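Local coordinates for outer membrane lipoprotein carrier protein LolA (Thermus thermophilus, PDB 2YZY) that is of unproven function but may carry lipoproteins towards the outer membrane, as LolA proteins do, at residues W76-L79 with Q84-I87; Y149-K152 with P157-F160. All coordinates share one frame; numbering follows the deposited sequence.

In the fold
After the N-terminal helix 7-18 the chain runs through the antiparallel strands 23-30, 39-47, 52-59 and 67-70 and reaches contact 1, where strand 75-79 turns back as strand 84-88 and closes a tight hairpin. Strands 116-125 and 128-136 follow, and contact 2 then closes a second hairpin between strands 145-151 and 156-163. The two follow one another in series, on opposite sides of the chain's centre, their centres about 30 Å apart and their nearest atoms about 17 Å apart. Strand 169-180 pairs with strand 23-30 between them, and strand 196-199 returns to flank contact 1. Helix 7-18 packs against contact 2.

Contact 1 (W76-L79 with Q84-I87); sequences WNYL and QLVI
Asn77 with Val86, and Leu79 with Gln84 nearer the turn, are the two hydrogen-bonded pairs of this antiparallel hairpin. Asn77 N donates to Val86 O at 2.8 Å, in the carbonyl plane, and Val86 N returns a bond to Asn77 O with its donor tilted out of the plane of that carbonyl. Leu79 N meets Gln84 O at 2.8 Å almost straight (172° at the hydrogen), whereas Gln84 N to Leu79 O is longer, 3.2 Å, and more bent. CA-H...O contacts from the non-hydrogen-bonded positions add to these: Tyr78 CA approaches Gln84 O between the two bonded pairs, and Trp76 CA lies 3.3 Å from Val86 O on the side away from the turn.

On the face of Trp76, Tyr78, Leu85 and Ile87, Leu85 touches both residues of the other strand. With its CG anti to the backbone N (chi1 -176°), it brings CD1 across, 3.8 Å from Tyr78 CB and also against Trp76 CB. Trp76 and Ile87 lie side by side, the indole CD1 4.0 Å from Ile87 CG2. Outside the two segments, the Tyr78 ring meets that of Phe67 and its OH bonds to Asn83 in the turn. On the Asn77, Leu79, Gln84 and Val86 face, Leu79 CD1 reaches both Val86 CG2 and the amide oxygen of Gln84, which bonds to Thr82.

Water extends the polar network: one molecule accepts from Asn77 ND2 at 3.0 Å and donates to Val86 O, while Asn77 OD1 bonds to Thr68. Val86 O is thus gripped by a backbone N-H and a water, and the Asn77 amide is held at both ends, which should limit its rotation. Trp76 NE1, by contrast, is buried without a hydrogen-bond partner, so its N-H carries a probable desolvation cost.

Contact 2 (Y149-K152 with P157-F160); sequences YILK and PLRF
A beta bulge interrupts the hairpin of strands 145-151 and 156-163: Tyr149 pairs with Arg159, but the next residue, Ile150, pairs with Pro157, so the register slips by one and Leu158 is the extra residue. Tyr149 makes both backbone bonds, donating from N to Arg159 O at 3.0 Å and accepting at O from Leu158 N at 2.8 Å. Pro157 CA also approaches Tyr149 O, a CA-H...O contact beside the second bond.

Tyr149 and Arg159 run side by side from the same face of the strands. The arginine leaves with CG anti to its own N (chi1 -173°) and stays extended to NE, which lays its methylenes along the ring: CB is 3.7 Å from Tyr149 CD2, and CD is close to both CD2 and CE2. The guanidinium plane is turned 30° from the ring plane. Each polar end is fixed elsewhere, Arg159 NH2 in a salt bridge with Asp172 and Tyr149 OH in a hydrogen bond to Glu147.

Ile150 and Pro157 share the other face. Ile150 CD1 folds back over the proline, 3.7 Å from Pro157 CA and 4.1 Å from Pro157 CB, and both residues also pack on Val15 of helix 7-18. At the bulge, Leu158 points its CB toward the partner strand; its CD1 meets Leu151 CB at 3.7 Å, the two chains crossing at a slant.

A bound 2-methyl-2,4-pentanediol, probably from the crystallisation liquor although such molecules often mark pockets, lies about 5 Å from the Tyr149 side chain. A bulged antiparallel hairpin with a helix packed on one face is consistent with the curved, helix-covered antiparallel strands of the LolA-like fold.

Contact 1 (W76-L79 with Q84-I87)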
# COMPACT_ATOMS: atom_id res chain seq x y z
N TRP A 76 -9.46 -1.00 -11.42
CA TRP A 76 -9.34 0.01 -12.46
C TRP A 76 -7.93 0.57 -12.41
O TRP A 76 -7.44 0.94 -11.34
CB TRP A 76 -10.29 1.19 -12.23
CG TRP A 76 -11.75 0.91 -12.30
CD1 TRP A 76 -12.35 -0.22 -12.76
CD2 TRP A 76 -12.80 1.80 -11.92
NE1 TRP A 76 -13.72 -0.09 -12.69
CE2 TRP A 76 -14.03 1.14 -12.18
CE3 TRP A 76 -12.83 3.10 -11.39
CZ2 TRP A 76 -15.27 1.74 -11.92
CZ3 TRP A 76 -14.07 3.69 -11.14
CH2 TRP A 76 -15.27 3.01 -11.40
N ASN A 77 -7.27 0.65 -13.56
CA ASN A 77 -5.94 1.23 -13.60
C ASN A 77 -5.96 2.34 -14.63
O ASN A 77 -6.08 2.09 -15.83
CB ASN A 77 -4.89 0.19 -13.96
CG ASN A 77 -4.42 -0.60 -12.76
OD1 ASN A 77 -3.72 -0.08 -11.89
ND2 ASN A 77 -4.81 -1.87 -12.69
N TYR A 78 -5.89 3.58 -14.16
CA TYR A 78 -5.89 4.72 -15.06
C TYR A 78 -4.46 5.12 -15.38
O TYR A 78 -3.63 5.32 -14.48
CB TYR A 78 -6.63 5.91 -14.44
CG TYR A 78 -6.68 7.10 -15.38
CD1 TYR A 78 -7.41 7.04 -16.57
CD2 TYR A 78 -5.95 8.27 -15.11
CE1 TYR A 78 -7.40 8.09 -17.48
CE2 TYR A 78 -5.95 9.33 -16.01
CZ TYR A 78 -6.67 9.24 -17.19
OH TYR A 78 -6.66 10.27 -18.10
N LEU A 79 -4.17 5.19 -16.67
CA LEU A 79 -2.84 5.57 -17.16
C LEU A 79 -3.00 6.98 -17.70
O LEU A 79 -3.57 7.19 -18.77
CB LEU A 79 -2.40 4.59 -18.25
CG LEU A 79 -2.51 3.12 -17.85
CD1 LEU A 79 -2.11 2.23 -19.02
CD2 LEU A 79 -1.62 2.85 -16.63
N GLN A 84 -5.91 6.06 -20.69
CA GLN A 84 -6.56 4.76 -20.76
C GLN A 84 -6.98 4.28 -19.38
O GLN A 84 -6.23 4.40 -18.41
CB GLN A 84 -5.61 3.72 -21.36
CG GLN A 84 -5.20 3.97 -22.80
CD GLN A 84 -4.11 3.04 -23.26
OE1 GLN A 84 -3.03 2.97 -22.66
NE2 GLN A 84 -4.37 2.30 -24.34
N LEU A 85 -8.20 3.76 -19.28
CA LEU A 85 -8.69 3.22 -18.02
C LEU A 85 -8.79 1.71 -18.25
O LEU A 85 -9.67 1.24 -18.97
CB LEU A 85 -10.07 3.78 -17.66
CG LEU A 85 -10.63 3.33 -16.31
CD1 LEU A 85 -9.77 3.90 -15.18
CD2 LEU A 85 -12.08 3.78 -16.16
N VAL A 86 -7.86 0.96 -17.67
CA VAL A 86 -7.85 -0.49 -17.82
C VAL A 86 -8.74 -1.11 -16.75
O VAL A 86 -8.52 -0.91 -15.55
CB VAL A 86 -6.41 -1.06 -17.69
CG1 VAL A 86 -6.40 -2.54 -18.06
CG2 VAL A 86 -5.46 -0.29 -18.59
N ILE A 87 -9.75 -1.85 -17.19
CA ILE A 87 -10.70 -2.49 -16.29
C ILE A 87 -10.48 -4.00 -16.29
O ILE A 87 -10.62 -4.65 -17.33
CB ILE A 87 -12.15 -2.19 -16.72
CG1 ILE A 87 -12.37 -0.68 -16.77
CG2 ILE A 87 -13.13 -2.83 -15.74
CD1 ILE A 87 -13.76 -0.27 -17.22
O HOH W 1 -6.90 -2.99 -14.46

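Contact 2 (Y149-K152 with P157-F160)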
# COMPACT_ATOMS: atom_id res chain seq x y z
N TYR A 149 7.24 -3.47 9.06
CA TYR A 149 7.26 -2.75 10.33
C TYR A 149 5.88 -2.24 10.69
O TYR A 149 5.24 -1.54 9.89
CB TYR A 149 8.26 -1.60 10.23
CG TYR A 149 9.68 -2.07 9.99
CD1 TYR A 149 10.53 -2.36 11.05
CD2 TYR A 149 10.15 -2.27 8.69
CE1 TYR A 149 11.82 -2.84 10.83
CE2 TYR A 149 11.44 -2.74 8.46
CZ TYR A 149 12.27 -3.03 9.54
OH TYR A 149 13.54 -3.50 9.32
N ILE A 150 5.43 -2.58 11.89
CA ILE A 150 4.11 -2.20 12.38
C ILE A 150 4.20 -1.35 13.65
O ILE A 150 4.79 -1.77 14.64
CB ILE A 150 3.26 -3.45 12.71
CG1 ILE A 150 3.19 -4.38 11.48
CG2 ILE A 150 1.87 -3.04 13.19
CD1 ILE A 150 2.53 -3.75 10.26
N LEU A 151 3.60 -0.16 13.61
CA LEU A 151 3.60 0.73 14.77
C LEU A 151 2.85 0.01 15.90
O LEU A 151 1.76 -0.52 15.69
CB LEU A 151 2.89 2.04 14.42
CG LEU A 151 2.81 3.12 15.51
CD1 LEU A 151 4.21 3.59 15.87
CD2 LEU A 151 1.99 4.30 15.00
N LYS A 152 3.43 0.00 17.10
CA LYS A 152 2.80 -0.68 18.24
C LYS A 152 1.63 0.07 18.89
O LYS A 152 0.57 -0.51 19.12
CB LYS A 152 3.84 -1.00 19.31
CG LYS A 152 4.86 -2.05 18.90
CD LYS A 152 5.86 -2.35 20.01
CE LYS A 152 5.18 -2.97 21.23
NZ LYS A 152 6.16 -3.25 22.32
N PRO A 157 0.82 -0.33 9.34
CA PRO A 157 2.12 -0.49 8.67
C PRO A 157 2.88 0.82 8.54
O PRO A 157 2.30 1.88 8.27
CB PRO A 157 1.74 -1.06 7.30
CG PRO A 157 0.36 -1.62 7.50
CD PRO A 157 -0.28 -0.62 8.42
N LEU A 158 4.19 0.75 8.73
CA LEU A 158 5.03 1.93 8.61
C LEU A 158 6.05 1.78 7.51
O LEU A 158 6.49 2.78 6.92
CB LEU A 158 5.78 2.20 9.92
CG LEU A 158 4.98 2.63 11.15
CD1 LEU A 158 5.92 2.75 12.34
CD2 LEU A 158 4.29 3.95 10.87
N ARG A 159 6.43 0.54 7.20
CA ARG A 159 7.46 0.31 6.21
C ARG A 159 7.49 -1.12 5.68
O ARG A 159 7.29 -2.07 6.44
CB ARG A 159 8.82 0.66 6.84
CG ARG A 159 10.02 0.65 5.91
CD ARG A 159 11.27 0.93 6.72
NE ARG A 159 12.45 1.13 5.89
CZ ARG A 159 13.67 1.33 6.38
NH1 ARG A 159 13.86 1.34 7.69
NH2 ARG A 159 14.70 1.51 5.56
N PHE A 160 7.74 -1.25 4.38
CA PHE A 160 7.83 -2.56 3.72
C PHE A 160 9.18 -2.60 3.03
O PHE A 160 9.51 -1.70 2.25
CB PHE A 160 6.74 -2.71 2.66
CG PHE A 160 5.33 -2.61 3.19
CD1 PHE A 160 4.54 -3.75 3.31
CD2 PHE A 160 4.79 -1.38 3.52
CE1 PHE A 160 3.22 -3.66 3.75
CE2 PHE A 160 3.47 -1.27 3.96
CZ PHE A 160 2.68 -2.41 4.08